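Local coordinates for protein transcriptional regulator (Saccharomonospora viridis, PDB 4KWA) that probably binds DNA as a TetR-family transcriptional repressor and holds a choline ion in its C-terminal domain, at residues I9-W14 with L56-K61; V25-I30 with P46-I51; L84-L89 with H177-L182; T133-Q138 with D147-A152. One frame throughout, in Å; residues are numbered along the deposited sequence.

Overall arrangement
The four contacts follow the chain from the DNA-binding end to the C-terminal ligand-binding and dimerisation domain of an all-helical TetR-type protein. Contacts 1 and 2 both use helix 48-71, contact 2 nested inside the loop contact 1 closes; their centres lie about 12 Å apart, and Ala13 of one packs on Ile30 and Ile51 of the other. Contact 3 sits across the chain's centre, its centre about 24 Å from that of contact 1, and carries Gln88 of the choline pocket. Contact 4, nested in the loop closed by contact 3, touches it through Leu84 and Thr133. Centres of contacts 2 and 4 are about 41 Å apart; helix 48-71 runs from the DNA-binding toward the C-terminal domain.

Contact 1. Residues I9-W14 with L56-K61; sequences ILETAW and LRRNVK
Leu10 faces the second helix with its CB, which meets the aliphatic part of Arg58 at CD, 4.2 Å away; the rest of the leucine packs on Glu54 and Ala55, one turn earlier on helix 48-71. Glu11 comes next and reaches the far end of the same arginine. Its CB lies over one face of the Arg58 guanidinium, and its OE1 stands 3.5 Å from Arg58 NH2. The oxygen stands off the guanidinium plane and no N-H is directed to it, so this salt bridge rests on charge alone; Arg7 is the stronger partner of the carboxylate. The extended Arg58 chain, with CG anti to the backbone N (chi1 -176°), spans the gap between the helices.

Segment 9-14 belongs to the first helix of the TetR DNA-binding domain, and segment 56-61 to the long helix leading into the C-terminal domain; the two segments meet at 90°, their axes 10.2 Å apart.

Trp14 makes the most extensive contact of the first segment. Its chi1 (-177°) sets CG anti to the backbone N and swings it toward helix 48-71, where Asn59 covers one face of the six-membered ring, its CB 3.6 Å from the ring centroid in a CH-pi contact. The Asn59 amide stacks nearly parallel on the same ring, with CG 3.2 Å from Trp14 CZ2. Asn59 ND2 is held by Glu98, whereas OD1 is buried without a polar partner in the model. At the ring edge, near its plane, Leu56 CD2 approaches Trp14 CZ3 to 3.4 Å, and Val101 of helix 94-109 touches both the tryptophan and the leucine.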
loop_
_atom_site.group_PDB
_atom_site.type_symbol
_atom_site.label_atom_id
_atom_site.label_comp_id
_atom_site.label_asym_id
_atom_site.label_seq_id
_atom_site.Cartn_x
_atom_site.Cartn_y
_atom_site.Cartn_z
ATOM N N ILE A 9 -1.435 19.480 -19.643
ATOM C CA ILE A 9 -2.395 18.394 -19.501
ATOM C C ILE A 9 -1.961 17.440 -18.431
ATOM O O ILE A 9 -2.755 17.034 -17.560
ATOM C CB ILE A 9 -2.574 17.618 -20.821
ATOM C CG1 ILE A 9 -3.239 18.461 -21.894
ATOM C CG2 ILE A 9 -3.410 16.368 -20.588
ATOM C CD1 ILE A 9 -3.201 17.870 -23.298
ATOM N N LEU A 10 -0.690 17.032 -18.473
ATOM C CA LEU A 10 -0.173 16.087 -17.478
ATOM C C LEU A 10 -0.132 16.591 -16.093
ATOM O O LEU A 10 -0.456 15.876 -15.162
ATOM C CB LEU A 10 1.211 15.578 -17.892
ATOM C CG LEU A 10 1.221 14.747 -19.151
ATOM C CD1 LEU A 10 2.664 14.431 -19.455
ATOM C CD2 LEU A 10 0.397 13.499 -19.039
ATOM N N GLU A 11 0.224 17.847 -15.938
ATOM C CA GLU A 11 0.243 18.448 -14.583
ATOM C C GLU A 11 -1.141 18.514 -13.971
ATOM O O GLU A 11 -1.328 18.141 -12.799
ATOM C CB GLU A 11 0.843 19.831 -14.640
ATOM C CG GLU A 11 1.192 20.333 -13.254
ATOM C CD GLU A 11 2.218 21.472 -13.290
ATOM O OE1 GLU A 11 2.654 21.844 -14.405
ATOM O OE2 GLU A 11 2.634 21.953 -12.205
ATOM N N THR A 12 -2.093 18.921 -14.778
ATOM C CA THR A 12 -3.503 18.998 -14.384
ATOM C C THR A 12 -4.044 17.583 -14.087
ATOM O O THR A 12 -4.648 17.353 -12.995
ATOM C CB THR A 12 -4.340 19.786 -15.437
ATOM O OG1 THR A 12 -3.862 21.126 -15.543
ATOM C CG2 THR A 12 -5.758 19.817 -15.075
ATOM N N ALA A 13 -3.845 16.637 -15.036
ATOM C CA ALA A 13 -4.277 15.230 -14.805
ATOM C C ALA A 13 -3.728 14.612 -13.548
ATOM O O ALA A 13 -4.485 13.961 -12.812
ATOM C CB ALA A 13 -4.001 14.344 -16.013
ATOM N N TRP A 14 -2.435 14.845 -13.223
ATOM C CA TRP A 14 -1.825 14.307 -12.001
ATOM C C TRP A 14 -2.517 14.718 -10.727
ATOM O O TRP A 14 -2.916 13.887 -9.889
ATOM C CB TRP A 14 -0.349 14.742 -11.895
ATOM C CG TRP A 14 0.380 14.156 -10.684
ATOM C CD1 TRP A 14 0.645 14.757 -9.441
ATOM C CD2 TRP A 14 0.966 12.847 -10.627
ATOM N NE1 TRP A 14 1.323 13.847 -8.640
ATOM C CE2 TRP A 14 1.555 12.693 -9.355
ATOM C CE3 TRP A 14 1.026 11.793 -11.527
ATOM C CZ2 TRP A 14 2.220 11.507 -8.962
ATOM C CZ3 TRP A 14 1.705 10.603 -11.150
ATOM C CH2 TRP A 14 2.304 10.488 -9.858
ATOM N N LEU A 56 2.685 9.592 -14.846
ATOM C CA LEU A 56 3.533 8.883 -13.855
ATOM C C LEU A 56 5.003 9.078 -14.302
ATOM O O LEU A 56 5.889 9.322 -13.482
ATOM C CB LEU A 56 3.251 7.406 -13.856
ATOM C CG LEU A 56 1.898 7.014 -13.310
ATOM C CD1 LEU A 56 1.606 5.561 -13.601
ATOM C CD2 LEU A 56 1.883 7.233 -11.825
ATOM N N ARG A 57 5.260 8.926 -15.580
ATOM C CA ARG A 57 6.625 9.066 -16.047
ATOM C C ARG A 57 7.167 10.448 -15.731
ATOM O O ARG A 57 8.301 10.604 -15.231
ATOM C CB ARG A 57 6.698 8.820 -17.541
ATOM C CG ARG A 57 8.103 8.528 -18.081
ATOM C CD ARG A 57 8.133 8.445 -19.598
ATOM N NE ARG A 57 6.994 7.710 -20.183
ATOM C CZ ARG A 57 6.858 6.396 -20.208
ATOM N NH1 ARG A 57 5.817 5.846 -20.834
ATOM N NH2 ARG A 57 7.806 5.632 -19.692
ATOM N N ARG A 58 6.334 11.467 -15.970
ATOM C CA ARG A 58 6.756 12.842 -15.682
ATOM C C ARG A 58 6.991 13.046 -14.186
ATOM O O ARG A 58 7.960 13.695 -13.743
ATOM C CB ARG A 58 5.722 13.887 -16.211
ATOM C CG ARG A 58 6.202 15.330 -16.000
ATOM C CD ARG A 58 5.109 16.330 -16.472
ATOM N NE ARG A 58 5.316 17.652 -15.874
ATOM C CZ ARG A 58 4.776 18.086 -14.738
ATOM N NH1 ARG A 58 3.940 17.319 -14.013
ATOM N NH2 ARG A 58 5.077 19.321 -14.319
ATOM N N ASN A 59 6.147 12.458 -13.363
ATOM C CA ASN A 59 6.326 12.657 -11.960
ATOM C C ASN A 59 7.519 11.927 -11.416
ATOM O O ASN A 59 8.157 12.409 -10.477
ATOM C CB ASN A 59 5.053 12.252 -11.220
ATOM C CG ASN A 59 5.241 12.300 -9.755
ATOM O OD1 ASN A 59 5.722 11.295 -9.167
ATOM N ND2 ASN A 59 5.114 13.486 -9.193
ATOM N N VAL A 60 7.803 10.739 -11.926
ATOM C CA VAL A 60 8.979 9.961 -11.425
ATOM C C VAL A 60 10.196 10.795 -11.700
ATOM O O VAL A 60 11.083 10.875 -10.853
ATOM C CB VAL A 60 9.088 8.571 -12.082
ATOM C CG1 VAL A 60 10.513 7.952 -12.047
ATOM C CG2 VAL A 60 8.007 7.661 -11.540
ATOM N N LYS A 61 10.251 11.436 -12.859
ATOM C CA LYS A 61 11.391 12.318 -13.141
ATOM C C LYS A 61 11.475 13.543 -12.221
ATOM O O LYS A 61 12.535 13.942 -11.783
ATOM C CB LYS A 61 11.296 12.789 -14.589
ATOM C CG LYS A 61 12.165 13.986 -14.922
ATOM C CD LYS A 61 12.418 14.167 -16.400
ATOM C CE LYS A 61 13.738 13.511 -16.776
ATOM N NZ LYS A 61 14.909 14.227 -16.176
#

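Contact 2. Residues V25-I30 with P46-I51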
loop_
_atom_site.group_PDB
_atom_site.type_symbol
_atom_site.label_atom_id
_atom_site.label_comp_id
_atom_site.label_asym_id
_atom_site.label_seq_id
_atom_site.Cartn_x
_atom_site.Cartn_y
_atom_site.Cartn_z
ATOM N N VAL A 25 -11.867 10.678 -12.676
ATOM C CA VAL A 25 -11.507 11.800 -13.507
ATOM C C VAL A 25 -11.894 11.585 -14.967
ATOM O O VAL A 25 -11.418 10.655 -15.615
ATOM C CB VAL A 25 -10.015 11.998 -13.487
ATOM C CG1 VAL A 25 -9.614 13.015 -14.539
ATOM C CG2 VAL A 25 -9.561 12.465 -12.138
ATOM N N ARG A 26 -12.718 12.469 -15.522
ATOM C CA ARG A 26 -13.103 12.374 -16.870
ATOM C C ARG A 26 -12.269 13.324 -17.702
ATOM O O ARG A 26 -11.766 14.332 -17.210
ATOM C CB ARG A 26 -14.644 12.647 -17.007
ATOM C CG ARG A 26 -15.414 11.473 -16.412
ATOM C CD ARG A 26 -16.869 11.698 -16.125
ATOM N NE ARG A 26 -17.416 10.477 -15.532
ATOM C CZ ARG A 26 -17.380 10.174 -14.224
ATOM N NH1 ARG A 26 -17.916 9.030 -13.820
ATOM N NH2 ARG A 26 -16.818 10.983 -13.301
ATOM N N ILE A 27 -12.214 13.082 -18.988
ATOM C CA ILE A 27 -11.436 13.955 -19.874
ATOM C C ILE A 27 -11.937 15.418 -19.847
ATOM O O ILE A 27 -11.140 16.363 -19.868
ATOM C CB ILE A 27 -11.430 13.454 -21.321
ATOM C CG1 ILE A 27 -10.807 12.022 -21.387
ATOM C CG2 ILE A 27 -10.672 14.415 -22.263
ATOM C CD1 ILE A 27 -9.487 11.847 -20.663
ATOM N N HIS A 28 -13.240 15.622 -19.765
ATOM C CA HIS A 28 -13.758 16.996 -19.771
ATOM C C HIS A 28 -13.370 17.723 -18.473
ATOM O O HIS A 28 -13.395 18.907 -18.437
ATOM C CB HIS A 28 -15.260 17.063 -19.977
ATOM C CG HIS A 28 -16.057 16.921 -18.721
ATOM N ND1 HIS A 28 -16.470 15.697 -18.227
ATOM C CD2 HIS A 28 -16.517 17.850 -17.844
ATOM C CE1 HIS A 28 -17.145 15.873 -17.102
ATOM N NE2 HIS A 28 -17.177 17.171 -16.841
ATOM N N ASP A 29 -13.065 16.988 -17.402
ATOM C CA ASP A 29 -12.618 17.634 -16.123
ATOM C C ASP A 29 -11.265 18.277 -16.410
ATOM O O ASP A 29 -10.954 19.391 -15.931
ATOM C CB ASP A 29 -12.456 16.606 -15.025
ATOM C CG ASP A 29 -13.744 15.993 -14.613
ATOM O OD1 ASP A 29 -14.700 16.769 -14.490
ATOM O OD2 ASP A 29 -13.784 14.760 -14.299
ATOM N N ILE A 30 -10.422 17.547 -17.123
ATOM C CA ILE A 30 -9.124 18.103 -17.507
ATOM C C ILE A 30 -9.263 19.275 -18.465
ATOM O O ILE A 30 -8.695 20.369 -18.246
ATOM C CB ILE A 30 -8.223 17.032 -18.109
ATOM C CG1 ILE A 30 -8.057 15.932 -17.132
ATOM C CG2 ILE A 30 -6.825 17.541 -18.391
ATOM C CD1 ILE A 30 -7.578 14.594 -17.696
ATOM N N PRO A 46 -4.434 9.287 -26.536
ATOM C CA PRO A 46 -5.612 8.601 -27.070
ATOM C C PRO A 46 -6.419 7.816 -26.095
ATOM O O PRO A 46 -7.548 7.460 -26.446
ATOM C CB PRO A 46 -5.041 7.707 -28.198
ATOM C CG PRO A 46 -3.710 8.291 -28.525
ATOM C CD PRO A 46 -3.211 8.864 -27.217
ATOM N N SER A 47 -5.881 7.496 -24.903
ATOM C CA SER A 47 -6.685 6.816 -23.976
ATOM C C SER A 47 -6.312 7.335 -22.612
ATOM O O SER A 47 -5.207 7.854 -22.353
ATOM C CB SER A 47 -6.411 5.321 -24.000
ATOM O OG SER A 47 -5.275 5.088 -23.209
ATOM N N LYS A 48 -7.252 7.124 -21.722
ATOM C CA LYS A 48 -7.073 7.587 -20.389
ATOM C C LYS A 48 -5.814 6.955 -19.775
ATOM O O LYS A 48 -5.040 7.635 -19.056
ATOM C CB LYS A 48 -8.298 7.163 -19.631
ATOM C CG LYS A 48 -8.548 8.043 -18.490
ATOM C CD LYS A 48 -9.802 7.605 -17.837
ATOM C CE LYS A 48 -9.812 8.353 -16.529
ATOM N NZ LYS A 48 -11.041 7.954 -15.817
ATOM N N LYS A 49 -5.639 5.638 -19.999
ATOM C CA LYS A 49 -4.464 4.913 -19.451
ATOM C C LYS A 49 -3.215 5.537 -19.936
ATOM O O LYS A 49 -2.167 5.460 -19.273
ATOM C CB LYS A 49 -4.440 3.394 -19.813
ATOM C CG LYS A 49 -5.476 2.563 -19.081
ATOM C CD LYS A 49 -5.449 1.087 -19.498
ATOM C CE LYS A 49 -5.753 0.862 -20.971
ATOM N NZ LYS A 49 -5.870 -0.593 -21.294
ATOM N N ASP A 50 -3.242 6.113 -21.130
ATOM C CA ASP A 50 -2.038 6.814 -21.558
ATOM C C ASP A 50 -1.790 8.063 -20.775
ATOM O O ASP A 50 -0.612 8.389 -20.538
ATOM C CB ASP A 50 -2.027 7.190 -23.019
ATOM C CG ASP A 50 -1.466 6.098 -23.863
ATOM O OD1 ASP A 50 -1.967 4.948 -23.765
ATOM O OD2 ASP A 50 -0.493 6.393 -24.579
ATOM N N ILE A 51 -2.850 8.802 -20.413
ATOM C CA ILE A 51 -2.649 9.999 -19.557
ATOM C C ILE A 51 -1.998 9.557 -18.204
ATOM O O ILE A 51 -1.043 10.192 -17.738
ATOM C CB ILE A 51 -3.947 10.771 -19.283
ATOM C CG1 ILE A 51 -4.561 11.184 -20.612
ATOM C CG2 ILE A 51 -3.645 12.005 -18.376
ATOM C CD1 ILE A 51 -5.854 11.937 -20.444
#
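The predicted helix-turn-helix of this TetR-type DNA-binding domain is joined here to the start of helix 48-71: Val25 and the first turn of helix 27-34 meet Lys48 and Ile51. A single hydrogen bond crosses the contact, from Lys48 NZ to Val25 O at 2.7 Å. The ammonium approaches at a C=O...N angle of 147° and is tilted 27° from the carbonyl plane. Lys48 CG is anti to the backbone N (chi1 -154°), and the chain, extended beyond CG, carries NZ across to Val25 O and brings CE beside the same oxygen. NZ has a second carbonyl acceptor in Tyr22 O, and the Tyr22 ring adds a cation-pi contact; the one lysine thus ties two points of the chain between helices 2-20 and 27-34 to helix 48-71.

Both helices begin at this place. Before helix 27-34, Arg26 N donates to Asp29 OD2 at 2.8 Å, on the anti side of the carboxylate and out of its plane. Ser47 is the N-cap of helix 48-71, and its OG receives Asp50 N at 3.1 Å. Both bonds satisfy backbone N-H groups at the helix starts.

Of the apolar side chains, Ile30 and Ile51 are buried, Ile27 partly so. Ala13 of helix 2-20 lies against both Ile30 and Ile51, while Ile41 of helix 38-44 touches Ile51. Across the segments, the CD1 methyl of Ile51 is shared: the Ile27 side chain lies aslant to that of Ile51, with CD1 3.6 Å from Ile51 CD1, and Ile30 CD1 meets the same methyl tip to tip at 4.2 Å.

Contact 3. Residues L84-L89 with H177-L182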
loop_
_atom_site.group_PDB
_atom_site.type_symbol
_atom_site.label_atom_id
_atom_site.label_comp_id
_atom_site.label_asym_id
_atom_site.label_seq_id
_atom_site.Cartn_x
_atom_site.Cartn_y
_atom_site.Cartn_z
ATOM N N LEU A 84 16.656 11.408 2.739
ATOM C CA LEU A 84 15.981 10.482 1.848
ATOM C C LEU A 84 14.654 10.034 2.385
ATOM O O LEU A 84 13.727 9.944 1.626
ATOM C CB LEU A 84 16.810 9.231 1.544
ATOM C CG LEU A 84 17.830 9.385 0.458
ATOM C CD1 LEU A 84 18.758 8.165 0.413
ATOM C CD2 LEU A 84 17.110 9.628 -0.899
ATOM N N VAL A 85 14.601 9.693 3.661
ATOM C CA VAL A 85 13.390 9.217 4.307
ATOM C C VAL A 85 12.431 10.367 4.451
ATOM O O VAL A 85 11.241 10.204 4.130
ATOM C CB VAL A 85 13.740 8.468 5.624
ATOM C CG1 VAL A 85 12.499 8.207 6.433
ATOM C CG2 VAL A 85 14.481 7.157 5.314
ATOM N N GLU A 86 12.944 11.576 4.761
ATOM C CA GLU A 86 12.121 12.769 4.867
ATOM C C GLU A 86 11.338 13.073 3.530
ATOM O O GLU A 86 10.170 13.540 3.522
ATOM C CB GLU A 86 12.983 13.983 5.293
ATOM C CG GLU A 86 12.200 15.300 5.352
ATOM C CD GLU A 86 11.267 15.390 6.565
ATOM O OE1 GLU A 86 11.508 14.705 7.600
ATOM O OE2 GLU A 86 10.297 16.200 6.522
ATOM N N LEU A 87 12.064 12.979 2.424
ATOM C CA LEU A 87 11.491 13.127 1.068
ATOM C C LEU A 87 10.352 12.135 0.752
ATOM O O LEU A 87 9.602 12.339 -0.176
ATOM C CB LEU A 87 12.552 12.857 0.034
ATOM C CG LEU A 87 13.575 13.914 -0.149
ATOM C CD1 LEU A 87 14.569 13.333 -1.134
ATOM C CD2 LEU A 87 12.866 15.144 -0.680
ATOM N N GLN A 88 10.243 11.037 1.512
ATOM C CA GLN A 88 9.199 10.094 1.341
ATOM C C GLN A 88 8.003 10.356 2.170
ATOM O O GLN A 88 7.051 9.594 2.039
ATOM C CB GLN A 88 9.643 8.647 1.642
ATOM C CG GLN A 88 10.923 8.214 0.950
ATOM C CD GLN A 88 11.161 8.769 -0.478
ATOM O OE1 GLN A 88 12.259 9.345 -0.768
ATOM N NE2 GLN A 88 10.215 8.563 -1.383
ATOM N N LEU A 89 8.011 11.357 3.053
ATOM C CA LEU A 89 6.827 11.584 3.861
ATOM C C LEU A 89 5.710 12.186 3.062
ATOM O O LEU A 89 5.961 13.006 2.225
ATOM C CB LEU A 89 7.187 12.502 5.028
ATOM C CG LEU A 89 8.299 11.936 5.881
ATOM C CD1 LEU A 89 8.590 12.924 6.999
ATOM C CD2 LEU A 89 8.025 10.562 6.404
ATOM N N HIS A 177 4.246 11.478 13.390
ATOM C CA HIS A 177 4.420 10.142 14.031
ATOM C C HIS A 177 5.215 9.192 13.121
ATOM O O HIS A 177 6.093 8.492 13.578
ATOM C CB HIS A 177 3.108 9.596 14.521
ATOM C CG HIS A 177 2.524 10.409 15.661
ATOM N ND1 HIS A 177 1.348 11.137 15.556
ATOM C CD2 HIS A 177 3.000 10.658 16.913
ATOM C CE1 HIS A 177 1.101 11.745 16.705
ATOM N NE2 HIS A 177 2.089 11.474 17.543
HETATM N N MSE A 178 4.916 9.240 11.826
HETATM C CA MSE A 178 5.643 8.417 10.847
HETATM C C MSE A 178 7.131 8.801 10.839
HETATM O O MSE A 178 8.040 7.946 10.731
HETATM C CB MSE A 178 4.966 8.690 9.468
HETATM C CG MSE A 178 5.796 8.092 8.365
HETATM SE SE MSE A 178 4.689 8.041 6.714
HETATM C CE MSE A 178 5.973 7.247 5.544
ATOM N N ARG A 179 7.380 10.087 10.837
ATOM C CA ARG A 179 8.731 10.621 10.879
ATOM C C ARG A 179 9.476 10.102 12.081
ATOM O O ARG A 179 10.550 9.618 11.937
ATOM C CB ARG A 179 8.780 12.150 10.863
ATOM C CG ARG A 179 10.173 12.712 10.724
ATOM C CD ARG A 179 10.241 14.226 10.786
ATOM N NE ARG A 179 9.619 14.862 9.652
ATOM C CZ ARG A 179 8.485 15.533 9.695
ATOM N NH1 ARG A 179 7.819 15.682 10.801
ATOM N NH2 ARG A 179 8.002 16.070 8.610
ATOM N N GLN A 180 8.852 10.203 13.251
ATOM C CA GLN A 180 9.418 9.694 14.523
ATOM C C GLN A 180 9.690 8.163 14.493
ATOM O O GLN A 180 10.768 7.708 14.842
ATOM C CB GLN A 180 8.457 10.017 15.704
ATOM C CG GLN A 180 9.178 9.876 17.062
ATOM C CD GLN A 180 8.431 10.537 18.219
ATOM O OE1 GLN A 180 9.041 11.016 19.181
ATOM N NE2 GLN A 180 7.113 10.605 18.108
ATOM N N HIS A 181 8.701 7.414 14.028
ATOM C CA HIS A 181 8.876 5.970 13.902
ATOM C C HIS A 181 10.071 5.596 13.011
ATOM O O HIS A 181 10.869 4.698 13.299
ATOM C CB HIS A 181 7.553 5.351 13.380
ATOM C CG HIS A 181 7.568 3.849 13.424
ATOM N ND1 HIS A 181 6.925 3.130 14.422
ATOM C CD2 HIS A 181 8.311 2.949 12.745
ATOM C CE1 HIS A 181 7.216 1.849 14.292
ATOM N NE2 HIS A 181 8.022 1.702 13.265
ATOM N N LEU A 182 10.175 6.231 11.840
ATOM C CA LEU A 182 11.233 5.952 10.891
ATOM C C LEU A 182 12.630 6.398 11.411
ATOM O O LEU A 182 13.588 5.658 11.277
ATOM C CB LEU A 182 10.924 6.625 9.540
ATOM C CG LEU A 182 9.853 5.950 8.674
ATOM C CD1 LEU A 182 9.406 6.829 7.504
ATOM C CD2 LEU A 182 10.361 4.591 8.217
#
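Glu86 and Arg179 form a two-pronged salt bridge between the 84-89 segment and helix 175-190, in the C-terminal domain of this TetR-type regulator. Arg179 NE donates to Glu86 OE1 at 2.8 Å and NH2 to OE2 at 3.1 Å, each oxygen using its syn lone pair. The grip is side-on, with carboxylate and guanidinium planes only 13° apart. A bend at chi3 of the arginine (-68°) turns NE toward the acid, and one at chi2 of Glu86 (74°) turns CD toward Arg179. Arg179 NH1 has another carboxylate, Asp176, so the guanidinium bridges two acids.

Glu86 also opens a type I turn that ends at Leu89 and takes the chain past Gln88, a residue of the choline pocket whose backbone O is bonded by Trp99. Leu89 then points back to helix 175-190. Its CD1 lies 3.4 Å from Arg179 NE, the two side chains crossing at about a right angle, and its CD2 lies 3.9 Å from CG of selenomethionine Met178, the two side chains running alongside in opposite senses.

Leu182, which also packs on Ile159 and Leu162 of helix 148-168, closes the apolar side. Its CD1 stands 4.1 Å from Leu89 CD2 and, closer still, 3.6 Å from Val85 CG1.

Contact 4. Residues T133-Q138 with D147-A152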
loop_
_atom_site.group_PDB
_atom_site.type_symbol
_atom_site.label_atom_id
_atom_site.label_comp_id
_atom_site.label_asym_id
_atom_site.label_seq_id
_atom_site.Cartn_x
_atom_site.Cartn_y
_atom_site.Cartn_z
ATOM N N THR A 133 23.103 3.854 -0.021
ATOM C CA THR A 133 23.333 4.733 1.149
ATOM C C THR A 133 23.787 3.945 2.403
ATOM O O THR A 133 24.675 4.354 3.169
ATOM C CB THR A 133 22.074 5.510 1.394
ATOM O OG1 THR A 133 21.770 6.158 0.123
ATOM C CG2 THR A 133 22.240 6.598 2.544
ATOM N N ILE A 134 23.133 2.813 2.610
ATOM C CA ILE A 134 23.504 1.910 3.675
ATOM C C ILE A 134 24.951 1.493 3.563
ATOM O O ILE A 134 25.665 1.620 4.576
ATOM C CB ILE A 134 22.510 0.726 3.768
ATOM C CG1 ILE A 134 21.161 1.299 4.220
ATOM C CG2 ILE A 134 22.998 -0.314 4.740
ATOM C CD1 ILE A 134 19.991 0.372 3.930
ATOM N N ARG A 135 25.402 1.020 2.385
ATOM C CA ARG A 135 26.794 0.602 2.230
ATOM C C ARG A 135 27.768 1.780 2.404
ATOM O O ARG A 135 28.877 1.644 2.894
ATOM C CB ARG A 135 26.983 -0.078 0.843
ATOM C CG ARG A 135 26.118 -1.310 0.706
ATOM C CD ARG A 135 26.305 -1.969 -0.667
ATOM N NE ARG A 135 25.380 -3.051 -1.005
ATOM C CZ ARG A 135 24.405 -2.907 -1.910
ATOM N NH1 ARG A 135 24.283 -1.736 -2.636
ATOM N NH2 ARG A 135 23.647 -3.923 -2.183
ATOM N N THR A 136 27.377 2.994 2.049
ATOM C CA THR A 136 28.313 4.091 2.347
ATOM C C THR A 136 28.461 4.317 3.884
ATOM O O THR A 136 29.597 4.516 4.366
ATOM C CB THR A 136 27.870 5.409 1.653
ATOM O OG1 THR A 136 27.717 5.204 0.264
ATOM C CG2 THR A 136 28.844 6.533 1.824
ATOM N N GLY A 137 27.352 4.382 4.598
ATOM C CA GLY A 137 27.375 4.590 6.072
ATOM C C GLY A 137 28.128 3.445 6.745
ATOM O O GLY A 137 28.765 3.614 7.813
ATOM N N GLN A 138 28.056 2.242 6.141
ATOM C CA GLN A 138 28.785 1.111 6.653
ATOM C C GLN A 138 30.251 1.370 6.475
ATOM O O GLN A 138 31.007 1.189 7.444
ATOM C CB GLN A 138 28.361 -0.187 5.965
ATOM C CG GLN A 138 27.024 -0.666 6.483
ATOM C CD GLN A 138 26.438 -1.872 5.718
ATOM O OE1 GLN A 138 26.754 -2.126 4.551
ATOM N NE2 GLN A 138 25.532 -2.517 6.340
ATOM N N ASP A 147 23.197 -7.030 5.962
ATOM C CA ASP A 147 22.954 -7.108 4.522
ATOM C C ASP A 147 22.092 -5.893 4.120
ATOM O O ASP A 147 20.973 -5.662 4.632
ATOM C CB ASP A 147 22.305 -8.424 4.180
ATOM C CG ASP A 147 21.973 -8.567 2.746
ATOM O OD1 ASP A 147 21.102 -7.845 2.258
ATOM O OD2 ASP A 147 22.532 -9.481 2.103
ATOM N N ALA A 148 22.663 -5.090 3.244
ATOM C CA ALA A 148 22.018 -3.865 2.777
ATOM C C ALA A 148 20.835 -4.087 1.906
ATOM O O ALA A 148 19.960 -3.233 1.811
ATOM C CB ALA A 148 23.014 -2.994 2.041
ATOM N N ASP A 149 20.803 -5.202 1.215
ATOM C CA ASP A 149 19.662 -5.481 0.395
ATOM C C ASP A 149 18.410 -5.845 1.284
ATOM O O ASP A 149 17.280 -5.430 0.987
ATOM C CB ASP A 149 20.031 -6.705 -0.481
ATOM C CG ASP A 149 20.822 -6.357 -1.730
ATOM O OD1 ASP A 149 20.181 -5.968 -2.719
ATOM O OD2 ASP A 149 22.041 -6.628 -1.809
ATOM N N GLU A 150 18.612 -6.681 2.287
ATOM C CA GLU A 150 17.505 -7.071 3.188
ATOM C C GLU A 150 17.002 -5.838 3.906
ATOM O O GLU A 150 15.767 -5.652 4.048
ATOM C CB GLU A 150 17.934 -8.135 4.219
ATOM C CG GLU A 150 18.115 -9.553 3.682
ATOM C CD GLU A 150 16.808 -10.312 3.329
ATOM O OE1 GLU A 150 16.937 -11.545 3.142
ATOM O OE2 GLU A 150 15.665 -9.754 3.249
ATOM N N LEU A 151 17.951 -4.979 4.302
ATOM C CA LEU A 151 17.646 -3.730 4.976
ATOM C C LEU A 151 16.933 -2.763 4.048
ATOM O O LEU A 151 16.004 -2.124 4.481
ATOM C CB LEU A 151 18.900 -3.125 5.606
ATOM C CG LEU A 151 18.662 -1.769 6.296
ATOM C CD1 LEU A 151 17.511 -1.868 7.293
ATOM C CD2 LEU A 151 19.915 -1.295 7.032
ATOM N N ALA A 152 17.436 -2.511 2.813
ATOM C CA ALA A 152 16.670 -1.720 1.864
ATOM C C ALA A 152 15.229 -2.281 1.695
ATOM O O ALA A 152 14.306 -1.545 1.574
ATOM C CB ALA A 152 17.353 -1.716 0.517
HETATM O O HOH W 1 21.917 -3.876 -3.939
#
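Arg135 NH2 meets Asp149 in two ways. It donates to Asp149 OD2 at 3.2 Å, a weak hydrogen bond within a salt bridge (N-H...O angle 121°), and to a water that in turn donates to Asp149 OD1 at 3.0 Å. OD2 lies at the edge of the guanidinium, near its plane, although the carboxylate and guanidinium planes are 65° apart. Tyr127 OH is a further partner of OD1. The extended arginine passes over Ala148, whose CB lies over one guanidinium face and 3.8 Å from Arg135 CG.

Next to this polar pair, the segments 133-138 of helix 113-139 and 148-152 of helix 148-168, both in the C-terminal domain, run at 128° to each other. Ile134 CG2 rests 3.8 Å from Ala148 CB, and Ile134 CD1 presses on Leu151 CG at a tight 3.5 Å. Helix 148-168 starts at Asp147, the N-cap, where OD1 accepts Glu150 N at 2.7 Å. Glu150 itself bonds His181 of the second subunit.

The chemistry is thus a small, close apolar cluster beside a partly water-mediated ion pair, whose weak direct bond suggests that charge attraction contributes more than directional bonding.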